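Local atomic coordinates of bacterioferritin (Rhodobacter capsulatus, PDB entry 1JGC), a protein that stores iron in a haem-containing shell of 24 subunits, probably oxidising ferrous iron with dioxygen at a ferroxidase centre before it joins the mineral core. Residues I49-M52 / G53-D56; H130-F133 / L134-I138; V111-I114 / V115-N118; Q147-A150 / L151-A155. One frame throughout, in Å; residues are numbered along the deposited sequence.

Contact 1 of 4, residues I49-M52 / G53-D56. With HEM (protoporphyrin IX containing Fe), chain D.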
loop_
_atom_site.group_PDB
_atom_site.type_symbol
_atom_site.label_atom_id
_atom_site.label_comp_id
_atom_site.label_asym_id
_atom_site.label_seq_id
_atom_site.Cartn_x
_atom_site.Cartn_y
_atom_site.Cartn_z
ATOM N N ILE A 49 0.060 19.335 -36.595
ATOM C CA ILE A 49 0.613 19.789 -35.325
ATOM C C ILE A 49 2.150 19.724 -35.336
ATOM O O ILE A 49 2.813 20.460 -34.614
ATOM C CB ILE A 49 0.005 18.971 -34.152
ATOM C CG1 ILE A 49 -1.488 19.299 -34.058
ATOM C CG2 ILE A 49 0.694 19.300 -32.842
ATOM C CD1 ILE A 49 -2.232 18.597 -32.959
ATOM N N GLU A 50 2.721 18.853 -36.161
ATOM C CA GLU A 50 4.175 18.789 -36.257
ATOM C C GLU A 50 4.636 20.076 -36.931
ATOM O O GLU A 50 5.577 20.723 -36.475
ATOM C CB GLU A 50 4.633 17.599 -37.104
ATOM C CG GLU A 50 4.923 16.335 -36.308
ATOM C CD GLU A 50 5.473 15.194 -37.183
ATOM O OE1 GLU A 50 6.533 15.404 -37.855
ATOM O OE2 GLU A 50 4.843 14.096 -37.193
ATOM N N GLU A 51 3.966 20.447 -38.019
ATOM C CA GLU A 51 4.327 21.651 -38.737
ATOM C C GLU A 51 4.177 22.889 -37.862
ATOM O O GLU A 51 4.935 23.844 -37.994
ATOM C CB GLU A 51 3.477 21.797 -40.003
ATOM C CG GLU A 51 3.711 20.702 -41.038
ATOM C CD GLU A 51 5.184 20.527 -41.382
ATOM O OE1 GLU A 51 5.845 21.531 -41.735
ATOM O OE2 GLU A 51 5.678 19.381 -41.298
ATOM N N MET A 52 3.189 22.884 -36.980
ATOM C CA MET A 52 2.997 24.023 -36.102
ATOM C C MET A 52 4.274 24.188 -35.295
ATOM O O MET A 52 4.748 25.303 -35.081
ATOM C CB MET A 52 1.806 23.785 -35.176
ATOM C CG MET A 52 0.456 23.920 -35.867
ATOM S SD MET A 52 -0.940 23.395 -34.829
ATOM C CE MET A 52 -1.881 22.435 -36.014
ATOM N N GLY A 53 4.838 23.065 -34.866
ATOM C CA GLY A 53 6.067 23.100 -34.098
ATOM C C GLY A 53 7.221 23.683 -34.900
ATOM O O GLY A 53 8.009 24.477 -34.384
ATOM N N HIS A 54 7.330 23.282 -36.161
ATOM C CA HIS A 54 8.382 23.786 -37.036
ATOM C C HIS A 54 8.235 25.295 -37.165
ATOM O O HIS A 54 9.201 26.036 -37.015
ATOM C CB HIS A 54 8.276 23.145 -38.427
ATOM C CG HIS A 54 8.605 21.685 -38.449
ATOM N ND1 HIS A 54 8.226 20.854 -39.482
ATOM C CD2 HIS A 54 9.302 20.914 -37.581
ATOM C CE1 HIS A 54 8.678 19.634 -39.249
ATOM N NE2 HIS A 54 9.334 19.643 -38.103
ATOM N N ALA A 55 7.013 25.739 -37.438
ATOM C CA ALA A 55 6.726 27.152 -37.603
ATOM C C ALA A 55 7.173 27.948 -36.387
ATOM O O ALA A 55 7.841 28.973 -36.515
ATOM C CB ALA A 55 5.242 27.357 -37.850
ATOM N N ASP A 56 6.807 27.473 -35.203
ATOM C CA ASP A 56 7.184 28.163 -33.979
ATOM C C ASP A 56 8.705 28.263 -33.861
ATOM O O ASP A 56 9.256 29.328 -33.574
ATOM C CB ASP A 56 6.604 27.435 -32.767
ATOM C CG ASP A 56 7.017 28.071 -31.468
ATOM O OD1 ASP A 56 6.886 29.305 -31.349
ATOM O OD2 ASP A 56 7.473 27.340 -30.564
HETATM C CHA HEM D . -1.960 23.360 -31.004
HETATM C CHB HEM D . 1.000 26.716 -32.873
HETATM C CHC HEM D . -2.147 27.352 -36.441
HETATM C CHD HEM D . -5.348 24.510 -34.256
HETATM C C1A HEM D . -0.806 24.069 -31.335
HETATM C C2A HEM D . 0.568 23.746 -31.004
HETATM C C3A HEM D . 1.298 24.901 -31.196
HETATM C C4A HEM D . 0.493 25.694 -32.097
HETATM C CMA HEM D . 2.762 25.157 -30.795
HETATM C CAA HEM D . 1.209 22.370 -30.827
HETATM C CBA HEM D . 0.625 21.415 -29.801
HETATM C CGA HEM D . 0.768 21.917 -28.388
HETATM O O1A HEM D . 0.273 21.222 -27.470
HETATM O O2A HEM D . 1.375 22.997 -28.194
HETATM C C1B HEM D . 0.416 27.191 -34.032
HETATM C C2B HEM D . 1.031 28.138 -34.949
HETATM C C3B HEM D . 0.110 28.387 -35.936
HETATM C C4B HEM D . -1.020 27.494 -35.666
HETATM C CMB HEM D . 2.438 28.726 -34.864
HETATM C CAB HEM D . 0.334 29.264 -36.996
HETATM C CBB HEM D . -0.595 30.133 -37.545
HETATM C C1C HEM D . -3.238 26.543 -36.222
HETATM C C2C HEM D . -4.316 26.361 -37.174
HETATM C C3C HEM D . -5.243 25.536 -36.574
HETATM C C4C HEM D . -4.725 25.276 -35.231
HETATM C CMC HEM D . -4.383 26.970 -38.584
HETATM C CAC HEM D . -6.407 25.011 -37.140
HETATM C CBC HEM D . -7.168 25.577 -38.150
HETATM C C1D HEM D . -4.743 23.986 -33.129
HETATM C C2D HEM D . -5.377 23.051 -32.211
HETATM C C3D HEM D . -4.422 22.715 -31.270
HETATM C C4D HEM D . -3.188 23.414 -31.652
HETATM C CMD HEM D . -6.822 22.539 -32.260
HETATM C CAD HEM D . -4.753 21.897 -30.018
HETATM C CBD HEM D . -4.151 20.509 -29.890
HETATM C CGD HEM D . -4.730 19.722 -28.712
HETATM O O1D HEM D . -4.789 20.279 -27.586
HETATM O O2D HEM D . -5.114 18.544 -28.913
HETATM N NA HEM D . -0.744 25.071 -32.290
HETATM N NB HEM D . -0.823 26.762 -34.508
HETATM N NC HEM D . -3.421 25.763 -35.107
HETATM N ND HEM D . -3.407 24.204 -32.779
HETATM FE FE HEM D . -2.078 25.419 -33.684
#
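Ala55 N bonds Glu51 O at 2.9 Å, one of a regular series of backbone bonds through residues 49-56. His54 N reaches Glu50 O and Asp56 N reaches Met52 O in the same i to i+4 fashion, while the bond from Gly53 N to Ile49 O is weak. Side chains leave this frame in different directions, an example of one helix serving two sites: Glu51 and His54 the iron site, Met52 the haem. The Glu51 chain folds back at chi2 (-52°), which brings its carboxylate to the edge of the His54 imidazole; the weak bond from His54 ND1 to Glu51 OE1 measures 3.3 Å, and the two planes stand 77° apart. Glu50 O lies over one face of the same ring, 3.7 Å from CG of His54. ND1 also lies within weak hydrogen-bonding range of Glu18, which shares it with Glu51, and NE2 makes a weak bond with Asp126. Met52 points elsewhere, to the haem, where its SD binds the iron at 2.6 Å and Met52 of a second subunit supplies the other sulfur ligand. Ile49 CG2 packs against the propionate arm, 3.7 Å from CBA of the haem. Glu51 and His54 form the Glu-x-x-His pair of ferritin-like dinuclear iron sites, metal-free in this crystal, and Met52, the residue after Glu51, faces the other way and gives the bis-methionine haem site of bacterioferritins.

Contact 2 of 4, residues H130-F133 / L134-I138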
loop_
_atom_site.group_PDB
_atom_site.type_symbol
_atom_site.label_atom_id
_atom_site.label_comp_id
_atom_site.label_asym_id
_atom_site.label_seq_id
_atom_site.Cartn_x
_atom_site.Cartn_y
_atom_site.Cartn_z
ATOM N N HIS A 130 8.340 12.409 -43.776
ATOM C CA HIS A 130 6.950 12.463 -44.226
ATOM C C HIS A 130 6.836 11.908 -45.648
ATOM O O HIS A 130 5.889 11.193 -45.968
ATOM C CB HIS A 130 6.428 13.905 -44.205
ATOM C CG HIS A 130 6.265 14.470 -42.828
ATOM N ND1 HIS A 130 6.161 15.827 -42.591
ATOM C CD2 HIS A 130 6.171 13.866 -41.617
ATOM C CE1 HIS A 130 6.011 16.033 -41.292
ATOM N NE2 HIS A 130 6.014 14.859 -40.680
ATOM N N VAL A 131 7.803 12.239 -46.500
ATOM C CA VAL A 131 7.785 11.754 -47.875
ATOM C C VAL A 131 7.819 10.234 -47.869
ATOM O O VAL A 131 7.059 9.582 -48.586
ATOM C CB VAL A 131 9.001 12.279 -48.689
ATOM C CG1 VAL A 131 9.066 11.585 -50.039
ATOM C CG2 VAL A 131 8.882 13.770 -48.895
ATOM N N ASP A 132 8.703 9.673 -47.052
ATOM C CA ASP A 132 8.833 8.224 -46.956
ATOM C C ASP A 132 7.482 7.606 -46.617
ATOM O O ASP A 132 7.025 6.654 -47.263
ATOM C CB ASP A 132 9.859 7.865 -45.880
ATOM C CG ASP A 132 10.132 6.371 -45.801
ATOM O OD1 ASP A 132 9.724 5.626 -46.725
ATOM O OD2 ASP A 132 10.770 5.937 -44.813
ATOM N N PHE A 133 6.843 8.177 -45.602
ATOM C CA PHE A 133 5.547 7.706 -45.145
ATOM C C PHE A 133 4.468 7.805 -46.234
ATOM O O PHE A 133 3.781 6.823 -46.526
ATOM C CB PHE A 133 5.128 8.502 -43.909
ATOM C CG PHE A 133 3.730 8.231 -43.472
ATOM C CD1 PHE A 133 3.421 7.075 -42.765
ATOM C CD2 PHE A 133 2.703 9.120 -43.806
ATOM C CE1 PHE A 133 2.109 6.799 -42.393
ATOM C CE2 PHE A 133 1.379 8.858 -43.439
ATOM C CZ PHE A 133 1.078 7.693 -42.730
ATOM N N LEU A 134 4.321 8.990 -46.825
ATOM C CA LEU A 134 3.326 9.209 -47.872
ATOM C C LEU A 134 3.544 8.284 -49.067
ATOM O O LEU A 134 2.585 7.762 -49.628
ATOM C CB LEU A 134 3.355 10.666 -48.336
ATOM C CG LEU A 134 2.871 11.733 -47.349
ATOM C CD1 LEU A 134 3.101 13.130 -47.930
ATOM C CD2 LEU A 134 1.395 11.520 -47.059
ATOM N N GLU A 135 4.798 8.076 -49.462
ATOM C CA GLU A 135 5.071 7.196 -50.593
ATOM C C GLU A 135 4.647 5.773 -50.262
ATOM O O GLU A 135 4.096 5.069 -51.106
ATOM C CB GLU A 135 6.557 7.229 -50.970
ATOM C CG GLU A 135 7.019 8.578 -51.499
ATOM C CD GLU A 135 8.469 8.565 -51.940
ATOM O OE1 GLU A 135 9.287 7.896 -51.265
ATOM O OE2 GLU A 135 8.798 9.234 -52.951
ATOM N N THR A 136 4.894 5.352 -49.030
ATOM C CA THR A 136 4.504 4.021 -48.614
ATOM C C THR A 136 2.976 3.921 -48.596
ATOM O O THR A 136 2.411 2.904 -48.992
ATOM C CB THR A 136 5.091 3.695 -47.229
ATOM O OG1 THR A 136 6.504 3.485 -47.366
ATOM C CG2 THR A 136 4.439 2.449 -46.627
ATOM N N GLN A 137 2.307 4.983 -48.165
ATOM C CA GLN A 137 0.856 4.968 -48.116
ATOM C C GLN A 137 0.231 4.980 -49.501
ATOM O O GLN A 137 -0.784 4.326 -49.737
ATOM C CB GLN A 137 0.336 6.144 -47.290
ATOM C CG GLN A 137 0.505 5.935 -45.802
ATOM C CD GLN A 137 -0.049 4.599 -45.354
ATOM O OE1 GLN A 137 -1.215 4.291 -45.606
ATOM N NE2 GLN A 137 0.779 3.799 -44.691
ATOM N N ILE A 138 0.834 5.722 -50.422
ATOM C CA ILE A 138 0.316 5.794 -51.781
ATOM C C ILE A 138 0.503 4.433 -52.437
ATOM O O ILE A 138 -0.368 3.949 -53.159
ATOM C CB ILE A 138 1.049 6.888 -52.586
ATOM C CG1 ILE A 138 0.586 8.261 -52.094
ATOM C CG2 ILE A 138 0.792 6.715 -54.079
ATOM C CD1 ILE A 138 1.459 9.398 -52.544
#
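Phe133 and Gln137, one helical turn apart, show how the aliphatic part of a polar side chain can cover an aromatic ring. Gln137 CG makes a CH-pi contact, 3.9 Å from the centroid of the Phe133 ring and 22° off its normal. The bend of Gln137 at chi2 (-51°) carries the chain across the ring, and the amide plane is tilted 26° from it. Phe133 also takes a cation-pi contact from Lys43 and packs against Met157 of a neighbouring subunit. Replacing the phenylalanine by an alanine would probably leave Gln137 CG without the ring face it packs on and Lys43 without its aromatic partner. Van der Waals packing continues where Val131 CG1 lies alongside Glu135, 3.6 Å from its carboxylate carbon CD, while the carboxylate itself bonds Met1 N of another subunit. Among the hydrogen bonds, Leu134 N to His130 O is nearly straight at 2.8 Å, and Glu135, Thr136 and Gln137 continue the series back to Val131, Asp132 and Phe133. Thr136 OG1 stands 3.2 Å from Asp132 O, yet it also bonds Asp34 O of a neighbouring subunit. Side chains therefore pack against one another along the helix here, while the polar ends of Glu135 and Thr136 bond to other subunits.

Contact 3 of 4, residues V111-I114 / V115-N118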
loop_
_atom_site.group_PDB
_atom_site.type_symbol
_atom_site.label_atom_id
_atom_site.label_comp_id
_atom_site.label_asym_id
_atom_site.label_seq_id
_atom_site.Cartn_x
_atom_site.Cartn_y
_atom_site.Cartn_z
ATOM N N VAL A 111 27.114 31.265 -46.208
ATOM C CA VAL A 111 27.276 32.459 -45.386
ATOM C C VAL A 111 27.845 32.152 -43.999
ATOM O O VAL A 111 28.202 33.061 -43.254
ATOM C CB VAL A 111 25.925 33.212 -45.280
ATOM C CG1 VAL A 111 25.882 34.097 -44.051
ATOM C CG2 VAL A 111 25.730 34.070 -46.526
ATOM N N GLY A 112 27.932 30.872 -43.650
ATOM C CA GLY A 112 28.487 30.511 -42.356
ATOM C C GLY A 112 27.562 30.547 -41.154
ATOM O O GLY A 112 28.038 30.500 -40.025
ATOM N N ASP A 113 26.253 30.636 -41.378
ATOM C CA ASP A 113 25.290 30.639 -40.280
ATOM C C ASP A 113 25.029 29.170 -39.921
ATOM O O ASP A 113 24.084 28.547 -40.407
ATOM C CB ASP A 113 23.989 31.317 -40.708
ATOM C CG ASP A 113 22.997 31.429 -39.572
ATOM O OD1 ASP A 113 23.162 30.697 -38.569
ATOM O OD2 ASP A 113 22.051 32.236 -39.677
ATOM N N ILE A 114 25.893 28.630 -39.069
ATOM C CA ILE A 114 25.833 27.236 -38.645
ATOM C C ILE A 114 24.501 26.789 -38.051
ATOM O O ILE A 114 23.915 25.804 -38.498
ATOM C CB ILE A 114 26.951 26.949 -37.626
ATOM C CG1 ILE A 114 28.303 27.366 -38.222
ATOM C CG2 ILE A 114 26.932 25.482 -37.222
ATOM C CD1 ILE A 114 28.657 26.675 -39.533
ATOM N N VAL A 115 24.021 27.508 -37.045
ATOM C CA VAL A 115 22.767 27.150 -36.404
ATOM C C VAL A 115 21.594 27.158 -37.379
ATOM O O VAL A 115 20.822 26.196 -37.434
ATOM C CB VAL A 115 22.463 28.084 -35.221
ATOM C CG1 VAL A 115 21.163 27.659 -34.555
ATOM C CG2 VAL A 115 23.615 28.041 -34.226
ATOM N N SER A 116 21.440 28.225 -38.153
ATOM C CA SER A 116 20.343 28.262 -39.118
ATOM C C SER A 116 20.476 27.119 -40.134
ATOM O O SER A 116 19.480 26.565 -40.594
ATOM C CB SER A 116 20.307 29.608 -39.843
ATOM O OG SER A 116 19.974 30.648 -38.942
ATOM N N LYS A 117 21.709 26.766 -40.472
ATOM C CA LYS A 117 21.951 25.688 -41.417
ATOM C C LYS A 117 21.400 24.375 -40.863
ATOM O O LYS A 117 20.681 23.645 -41.554
ATOM C CB LYS A 117 23.451 25.538 -41.682
ATOM C CG LYS A 117 23.785 24.469 -42.694
ATOM C CD LYS A 117 25.234 24.013 -42.584
ATOM C CE LYS A 117 25.480 23.318 -41.259
ATOM N NZ LYS A 117 26.800 22.631 -41.223
ATOM N N ASN A 118 21.737 24.073 -39.611
ATOM C CA ASN A 118 21.264 22.843 -38.997
ATOM C C ASN A 118 19.752 22.796 -38.851
ATOM O O ASN A 118 19.168 21.722 -38.859
ATOM C CB ASN A 118 21.930 22.622 -37.641
ATOM C CG ASN A 118 23.407 22.334 -37.772
ATOM O OD1 ASN A 118 23.850 21.793 -38.787
ATOM N ND2 ASN A 118 24.179 22.682 -36.748
#
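Asp113 and Ser116 provide a compact example of how a side chain caps the first turn of a helix. Asp113 OD1 accepts from Ser116 N at 3.0 Å, the classic N-cap bond, and Asp113 OD2 accepts from Ser116 OG at 2.7 Å. Both donors meet the carboxylate from out of its plane. With CG anti to the backbone N (chi1 -176°), the carboxylate swings forward over the start of the helix. Arg61 adds a second layer: it forms a salt bridge with Asp113 OD1 and donates to Ser116 OG, so that hydroxyl is donor to one group and acceptor from another. An asparagine in place of the aspartate would probably deprive Arg61 of its negative mate and disturb the double grip on Ser116. The main-chain carbonyls are served in turn, Asp113 O by Lys117 N at 3.0 Å and Ile114 O by Asn118 N at the same 3.0 Å. A weak bond from Ile114 N to Gly112 O closes an inverse gamma turn centred on Asp113. Farther out, Lys117 NZ and Asn118 ND2 both find Glu121 of a neighbouring subunit, the first as a salt bridge. Gly112, at positive phi, ends helix 83-111 in a Schellman motif, and with the aspartate N-cap of helix 114-144 it makes the short connection between two long helices of the ferritin four-helix bundle.

Contact 4 of 4, residues Q147-A150 / L151-A155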
loop_
_atom_site.group_PDB
_atom_site.type_symbol
_atom_site.label_atom_id
_atom_site.label_comp_id
_atom_site.label_asym_id
_atom_site.label_seq_id
_atom_site.Cartn_x
_atom_site.Cartn_y
_atom_site.Cartn_z
ATOM N N GLN A 147 -11.379 0.948 -52.322
ATOM C CA GLN A 147 -12.231 0.407 -51.266
ATOM C C GLN A 147 -11.442 -0.232 -50.126
ATOM O O GLN A 147 -11.736 -0.012 -48.952
ATOM C CB GLN A 147 -13.213 -0.612 -51.850
ATOM C CG GLN A 147 -14.071 -0.043 -52.965
ATOM C CD GLN A 147 -15.164 -0.993 -53.416
ATOM O OE1 GLN A 147 -14.895 -2.132 -53.793
ATOM N NE2 GLN A 147 -16.408 -0.525 -53.389
ATOM N N GLY A 148 -10.436 -1.018 -50.477
ATOM C CA GLY A 148 -9.631 -1.672 -49.463
ATOM C C GLY A 148 -8.888 -0.698 -48.573
ATOM O O GLY A 148 -8.817 -0.884 -47.359
ATOM N N PHE A 149 -8.329 0.345 -49.172
ATOM C CA PHE A 149 -7.596 1.336 -48.402
ATOM C C PHE A 149 -8.545 2.095 -47.489
ATOM O O PHE A 149 -8.213 2.381 -46.341
ATOM C CB PHE A 149 -6.894 2.336 -49.328
ATOM C CG PHE A 149 -5.999 3.299 -48.606
ATOM C CD1 PHE A 149 -4.680 2.968 -48.335
ATOM C CD2 PHE A 149 -6.484 4.527 -48.179
ATOM C CE1 PHE A 149 -3.858 3.851 -47.645
ATOM C CE2 PHE A 149 -5.673 5.411 -47.492
ATOM C CZ PHE A 149 -4.359 5.076 -47.225
ATOM N N ALA A 150 -9.719 2.437 -48.010
ATOM C CA ALA A 150 -10.703 3.169 -47.225
ATOM C C ALA A 150 -11.128 2.306 -46.040
ATOM O O ALA A 150 -11.286 2.800 -44.931
ATOM C CB ALA A 150 -11.905 3.520 -48.087
ATOM N N LEU A 151 -11.297 1.012 -46.282
ATOM C CA LEU A 151 -11.694 0.097 -45.229
ATOM C C LEU A 151 -10.658 0.088 -44.102
ATOM O O LEU A 151 -11.002 0.236 -42.933
ATOM C CB LEU A 151 -11.870 -1.307 -45.809
ATOM C CG LEU A 151 -12.267 -2.433 -44.852
ATOM C CD1 LEU A 151 -13.466 -2.012 -44.015
ATOM C CD2 LEU A 151 -12.588 -3.682 -45.660
ATOM N N LEU A 152 -9.392 -0.072 -44.474
ATOM C CA LEU A 152 -8.277 -0.098 -43.531
ATOM C C LEU A 152 -8.162 1.168 -42.679
ATOM O O LEU A 152 -7.683 1.123 -41.544
ATOM C CB LEU A 152 -6.957 -0.291 -44.287
ATOM C CG LEU A 152 -5.636 -0.215 -43.508
ATOM C CD1 LEU A 152 -5.561 -1.362 -42.520
ATOM C CD2 LEU A 152 -4.464 -0.279 -44.467
ATOM N N ASN A 153 -8.606 2.293 -43.219
ATOM C CA ASN A 153 -8.489 3.541 -42.497
ATOM C C ASN A 153 -9.789 4.133 -42.009
ATOM O O ASN A 153 -9.830 5.292 -41.595
ATOM C CB ASN A 153 -7.733 4.539 -43.363
ATOM C CG ASN A 153 -6.255 4.223 -43.432
ATOM O OD1 ASN A 153 -5.520 4.471 -42.476
ATOM N ND2 ASN A 153 -5.814 3.646 -44.545
ATOM N N ALA A 154 -10.842 3.324 -42.032
ATOM C CA ALA A 154 -12.161 3.767 -41.595
ATOM C C ALA A 154 -12.469 3.351 -40.158
ATOM O O ALA A 154 -11.874 2.420 -39.615
ATOM C CB ALA A 154 -13.228 3.213 -42.527
ATOM N N ALA A 155 -13.407 4.050 -39.541
ATOM C CA ALA A 155 -13.798 3.729 -38.180
ATOM C C ALA A 155 -15.181 3.081 -38.180
ATOM O O ALA A 155 -16.065 3.485 -38.935
ATOM C CB ALA A 155 -13.816 4.993 -37.329
#
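Phe149 and Asn153 cross at the end of a short helix, an instance of an amide resting over an aromatic face. Asn153 ND2 sits 3.3 Å above the plane of the Phe149 ring, displaced toward the rim, where CZ of Phe149 is 3.4 Å away. The ring and amide planes are inclined by 41°, so the nitrogen approaches while the rest of the amide slants off. Phe149 has CG anti to its own N (chi1 -174°), which sends the ring outward from the helix, where ND2 of Asn153, whose CG lies beside the backbone N (chi1 -74°), reaches back over its face. The same ND2 donates to Phe149 O at 3.3 Å, and this bond ties the amide to the residue whose ring it covers. OD1 is taken by Met157 N of a neighbouring subunit, so both ends of the amide have partners. The backbone bonds from Asn153 N to Phe149 O and Ala150 O are both weak; those from Leu151 N to Gln147 O and Leu152 N to Gly148 O precede them in regular order. Leu151 packs on leucines of two other subunits and Leu152 on Leu151 of one of them, as in the fifth helix of ferritins around the four-fold channel. Within its own chain, helix 146-152 lies across the end of the bundle, with Phe149 against Met40 of helix 38-64 and Tyr141 of helix 114-144, and Leu152 on Leu140 and Leu144.

Along the chain the order is contacts 1, 3, 2 and 4. Contact 1 lies on helix 38-64, contacts 3 and 2 occupy the start and the second half of helix 114-144, their centres about 29 Å apart, and contact 4 the following helix 146-152. Contacts 1 and 2, centres about 19 Å apart, come together where Glu50 OE1 probably bonds His130 NE2 at 2.9 Å, beside the dinuclear site. Contacts 2 and 4, centres about 17 Å apart, touch through Gln137 and Phe149, and share a neighbouring subunit. Contacts 3 and 4, centres about 44 Å apart, lie on opposite sides of the chain's centre. The dinuclear site lies inside the bundle, while all four contacts meet other subunits.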